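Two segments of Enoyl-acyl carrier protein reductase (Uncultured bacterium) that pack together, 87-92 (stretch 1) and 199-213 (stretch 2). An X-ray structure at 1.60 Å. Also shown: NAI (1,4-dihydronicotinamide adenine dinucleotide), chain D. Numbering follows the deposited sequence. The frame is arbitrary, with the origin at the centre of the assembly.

Stretch 1, residues 87-92: MAGFDL
Stretch 2 199-213: KLILMNFDEVTANTF

An irregular loop, residues 87-92, lies against one side of a helix, residues 199-213 with a pi-type turn at 206-211, and is held by a two-bond clamp from Asn 204 flanked by apolar contacts, with 385 Å² buried in all. Register is set where Gly 89 CA and Val 208 CA stand 5.2 Å apart. Asn 204 (chi1 -143°, chi2 28°) uses both ends of its amide: OD1 accepts from Phe 90 N at 2.9 Å (163°), and ND2 donates to Asp 91 OD1 at 2.9 Å (161°), Asp 91 having chi1 p. Phe 90 has the largest covered area (98 Å²), then Asn 204 (66 Å²); both are buried, which suits an aromatic ring and an amide bonded at both ends. Gly 89, at phi/psi 91/167, suits its place on two counts: a CB would jam against the preceding carbonyl, and would sit 3.1 Å from both Asn 204 OD1 and Val 208 CG2. Phe 90 (-131/13, chi1 p, chi2 -83°) places CZ 3.6 Å from Met 203 CE and CE2 3.9 Å from Leu 200 CD1, while Glu 207 CG meets the ring edge 3.8 Å from CD1. Small Ala 88 (-88/169) points toward the helix, its CB 3.4 Å from Thr 212 CG2. Ala 88 N donates to NAI N1A and Ala 88 O accepts from N6A, both at 2.9 Å.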

# COMPACT_ATOMS: atom_id res chain seq x y z
N MET A 87 15.88 5.29 4.30
CA MET A 87 15.65 4.42 3.14
C MET A 87 15.70 2.95 3.52
O MET A 87 16.72 2.48 4.01
CB MET A 87 16.70 4.69 2.07
CG MET A 87 16.42 3.92 0.82
SD MET A 87 15.22 4.74 -0.21
CE MET A 87 16.33 5.87 -1.06
N ALA A 88 14.60 2.22 3.30
CA ALA A 88 14.60 0.79 3.60
C ALA A 88 15.10 -0.01 2.41
O ALA A 88 15.25 0.52 1.31
CB ALA A 88 13.24 0.33 4.00
N GLY A 89 15.35 -1.29 2.65
CA GLY A 89 15.88 -2.17 1.62
C GLY A 89 17.39 -2.17 1.67
O GLY A 89 18.02 -1.33 2.31
N PHE A 90 17.99 -3.12 0.96
CA PHE A 90 19.44 -3.26 0.99
C PHE A 90 20.02 -3.36 -0.41
O PHE A 90 21.18 -3.68 -0.58
CB PHE A 90 19.85 -4.48 1.83
CG PHE A 90 19.32 -5.79 1.31
CD1 PHE A 90 18.03 -6.21 1.61
CD2 PHE A 90 20.12 -6.63 0.53
CE1 PHE A 90 17.53 -7.41 1.14
CE2 PHE A 90 19.63 -7.83 0.04
CZ PHE A 90 18.33 -8.23 0.34
N ASP A 91 19.21 -3.04 -1.42
CA ASP A 91 19.65 -3.21 -2.81
C ASP A 91 20.85 -2.33 -3.19
O ASP A 91 21.59 -2.66 -4.13
CB ASP A 91 18.48 -2.95 -3.77
CG ASP A 91 17.76 -1.66 -3.45
OD1 ASP A 91 17.02 -1.62 -2.43
OD2 ASP A 91 17.93 -0.71 -4.23
N LEU A 92 21.07 -1.24 -2.46
CA LEU A 92 22.22 -0.37 -2.73
C LEU A 92 23.15 -0.29 -1.51
O LEU A 92 23.90 0.67 -1.34
CB LEU A 92 21.75 1.03 -3.14
CG LEU A 92 21.08 1.12 -4.53
CD1 LEU A 92 20.46 2.49 -4.78
CD2 LEU A 92 22.02 0.72 -5.67
N LYS A 199 14.30 -14.20 -6.25
CA LYS A 199 14.57 -14.50 -4.85
C LYS A 199 15.15 -13.29 -4.12
O LYS A 199 14.76 -12.98 -2.99
CB LYS A 199 15.51 -15.72 -4.75
CG LYS A 199 14.79 -17.00 -5.11
CD LYS A 199 15.69 -18.24 -5.18
CE LYS A 199 14.87 -19.44 -5.65
NZ LYS A 199 15.65 -20.72 -5.81
N LEU A 200 16.06 -12.59 -4.79
CA LEU A 200 16.65 -11.37 -4.24
C LEU A 200 15.59 -10.29 -4.04
O LEU A 200 15.51 -9.66 -2.97
CB LEU A 200 17.75 -10.86 -5.18
CG LEU A 200 18.33 -9.50 -4.80
CD1 LEU A 200 18.94 -9.58 -3.40
CD2 LEU A 200 19.38 -9.09 -5.81
N ILE A 201 14.78 -10.09 -5.08
CA ILE A 201 13.69 -9.12 -5.02
C ILE A 201 12.73 -9.42 -3.87
O ILE A 201 12.37 -8.52 -3.13
CB ILE A 201 12.94 -9.06 -6.35
CG1 ILE A 201 13.84 -8.43 -7.42
CG2 ILE A 201 11.64 -8.26 -6.21
CD1 ILE A 201 13.27 -8.51 -8.81
N LEU A 202 12.34 -10.68 -3.70
CA LEU A 202 11.46 -11.07 -2.59
C LEU A 202 12.10 -10.80 -1.22
O LEU A 202 11.40 -10.43 -0.28
CB LEU A 202 11.08 -12.54 -2.71
CG LEU A 202 10.06 -12.94 -3.79
CD1 LEU A 202 10.04 -14.45 -3.92
CD2 LEU A 202 8.68 -12.44 -3.41
N MET A 203 13.41 -11.02 -1.10
CA MET A 203 14.11 -10.66 0.15
C MET A 203 14.00 -9.14 0.42
O MET A 203 13.73 -8.69 1.57
CB MET A 203 15.57 -11.08 0.06
CG MET A 203 15.74 -12.57 -0.07
SD MET A 203 17.47 -13.02 -0.30
CE MET A 203 18.27 -11.81 0.73
N ASN A 204 14.18 -8.35 -0.63
CA ASN A 204 14.09 -6.91 -0.47
C ASN A 204 12.67 -6.47 -0.13
O ASN A 204 12.47 -5.57 0.69
CB ASN A 204 14.56 -6.20 -1.74
CG ASN A 204 15.32 -4.91 -1.44
OD1 ASN A 204 15.94 -4.76 -0.38
ND2 ASN A 204 15.26 -3.97 -2.37
N PHE A 205 11.68 -7.13 -0.73
CA PHE A 205 10.27 -6.87 -0.43
C PHE A 205 10.00 -7.14 1.05
O PHE A 205 9.36 -6.34 1.73
CB PHE A 205 9.32 -7.75 -1.27
CG PHE A 205 9.14 -7.33 -2.72
CD1 PHE A 205 9.87 -6.29 -3.27
CD2 PHE A 205 8.22 -8.01 -3.52
CE1 PHE A 205 9.67 -5.94 -4.63
CE2 PHE A 205 8.02 -7.67 -4.87
CZ PHE A 205 8.75 -6.64 -5.42
N ASP A 206 10.48 -8.28 1.56
CA ASP A 206 10.28 -8.55 2.98
C ASP A 206 10.87 -7.41 3.81
O ASP A 206 10.25 -6.97 4.79
CB ASP A 206 10.92 -9.87 3.41
CG ASP A 206 10.03 -11.07 3.21
OD1 ASP A 206 8.86 -10.93 2.77
OD2 ASP A 206 10.51 -12.20 3.49
N GLU A 207 12.06 -6.93 3.43
CA GLU A 207 12.68 -5.87 4.24
C GLU A 207 11.86 -4.56 4.23
O GLU A 207 11.58 -3.97 5.29
CB GLU A 207 14.10 -5.57 3.76
CG GLU A 207 15.15 -6.62 4.08
CD GLU A 207 15.12 -7.11 5.52
OE1 GLU A 207 14.76 -6.32 6.43
OE2 GLU A 207 15.52 -8.27 5.75
N VAL A 208 11.49 -4.10 3.04
CA VAL A 208 10.83 -2.80 2.89
C VAL A 208 9.36 -2.81 3.31
O VAL A 208 8.89 -1.91 4.01
CB VAL A 208 10.89 -2.30 1.41
CG1 VAL A 208 10.21 -0.94 1.28
CG2 VAL A 208 12.36 -2.25 0.90
N THR A 209 8.62 -3.82 2.85
CA THR A 209 7.18 -3.89 3.00
C THR A 209 6.76 -4.45 4.35
O THR A 209 5.70 -4.09 4.87
CB THR A 209 6.60 -4.75 1.86
OG1 THR A 209 6.99 -4.14 0.62
CG2 THR A 209 5.08 -4.89 1.94
N ALA A 210 7.61 -5.29 4.94
CA ALA A 210 7.22 -5.95 6.19
C ALA A 210 8.11 -5.60 7.38
O ALA A 210 7.63 -5.08 8.40
CB ALA A 210 7.19 -7.47 5.98
N ASN A 211 9.41 -5.88 7.28
CA ASN A 211 10.28 -5.74 8.44
C ASN A 211 10.44 -4.31 8.96
O ASN A 211 10.69 -4.10 10.14
CB ASN A 211 11.64 -6.34 8.12
CG ASN A 211 11.56 -7.84 7.92
OD1 ASN A 211 10.61 -8.48 8.37
ND2 ASN A 211 12.54 -8.41 7.22
N THR A 212 10.27 -3.32 8.08
CA THR A 212 10.23 -1.92 8.50
C THR A 212 9.16 -1.66 9.58
O THR A 212 9.35 -0.78 10.42
CB THR A 212 9.93 -1.00 7.31
OG1 THR A 212 8.79 -1.51 6.60
CG2 THR A 212 11.11 -0.98 6.34
N PHE A 213 8.03 -2.38 9.55
CA PHE A 213 6.99 -2.24 10.58
C PHE A 213 7.51 -2.74 11.91
O PHE A 213 7.24 -2.14 12.95
CB PHE A 213 5.73 -3.00 10.17
CG PHE A 213 4.49 -2.65 10.95
CD1 PHE A 213 4.12 -1.32 11.18
CD2 PHE A 213 3.63 -3.66 11.35
CE1 PHE A 213 2.93 -1.02 11.86
CE2 PHE A 213 2.45 -3.36 12.03
CZ PHE A 213 2.10 -2.04 12.28
PA NAI D . 2.77 5.39 -2.66
O1A NAI D . 2.15 6.74 -2.50
O2A NAI D . 3.80 5.23 -3.76
O5B NAI D . 3.36 4.97 -1.25
C5B NAI D . 4.50 4.14 -1.18
C4B NAI D . 5.03 4.37 0.27
O4B NAI D . 6.20 3.37 0.44
C3B NAI D . 5.50 5.55 0.45
O3B NAI D . 5.17 6.10 1.79
C2B NAI D . 7.14 5.38 0.29
O2B NAI D . 7.81 6.54 0.91
C1B NAI D . 7.38 4.25 0.86
N9A NAI D . 8.53 3.56 0.24
C8A NAI D . 8.77 3.02 -0.96
N7A NAI D . 10.01 2.53 -0.96
C5A NAI D . 10.54 2.78 0.27
C6A NAI D . 11.81 2.46 0.73
N6A NAI D . 12.95 1.80 0.13
N1A NAI D . 12.13 2.80 1.98
C2A NAI D . 11.23 3.46 2.77
N3A NAI D . 9.96 3.77 2.31
C4A NAI D . 9.64 3.42 1.03
O3 NAI D . 1.62 4.24 -2.98
PN NAI D . 0.52 3.58 -2.00
O1N NAI D . -0.34 4.65 -1.40
O2N NAI D . -0.23 2.63 -2.91
O5D NAI D . 1.31 2.79 -0.87
C5D NAI D . 1.10 3.05 0.51
C4D NAI D . 0.74 1.71 1.19
O4D NAI D . -0.45 1.34 0.78
C3D NAI D . 1.69 0.61 0.74
O3D NAI D . 2.17 -0.14 1.82
C2D NAI D . 0.76 -0.27 -0.11
O2D NAI D . 1.34 -1.62 -0.23
C1D NAI D . -0.39 -0.22 0.51
N1N NAI D . -1.53 -0.61 -0.31
C2N NAI D . -1.67 -0.17 -1.61
C3N NAI D . -2.75 -0.62 -2.38
C7N NAI D . -2.96 -0.13 -3.81
O7N NAI D . -3.70 -0.74 -4.59
N7N NAI D . -2.30 1.05 -4.24
C4N NAI D . -3.71 -1.48 -1.86
C5N NAI D . -3.58 -1.88 -0.53
C6N NAI D . -2.49 -1.44 0.24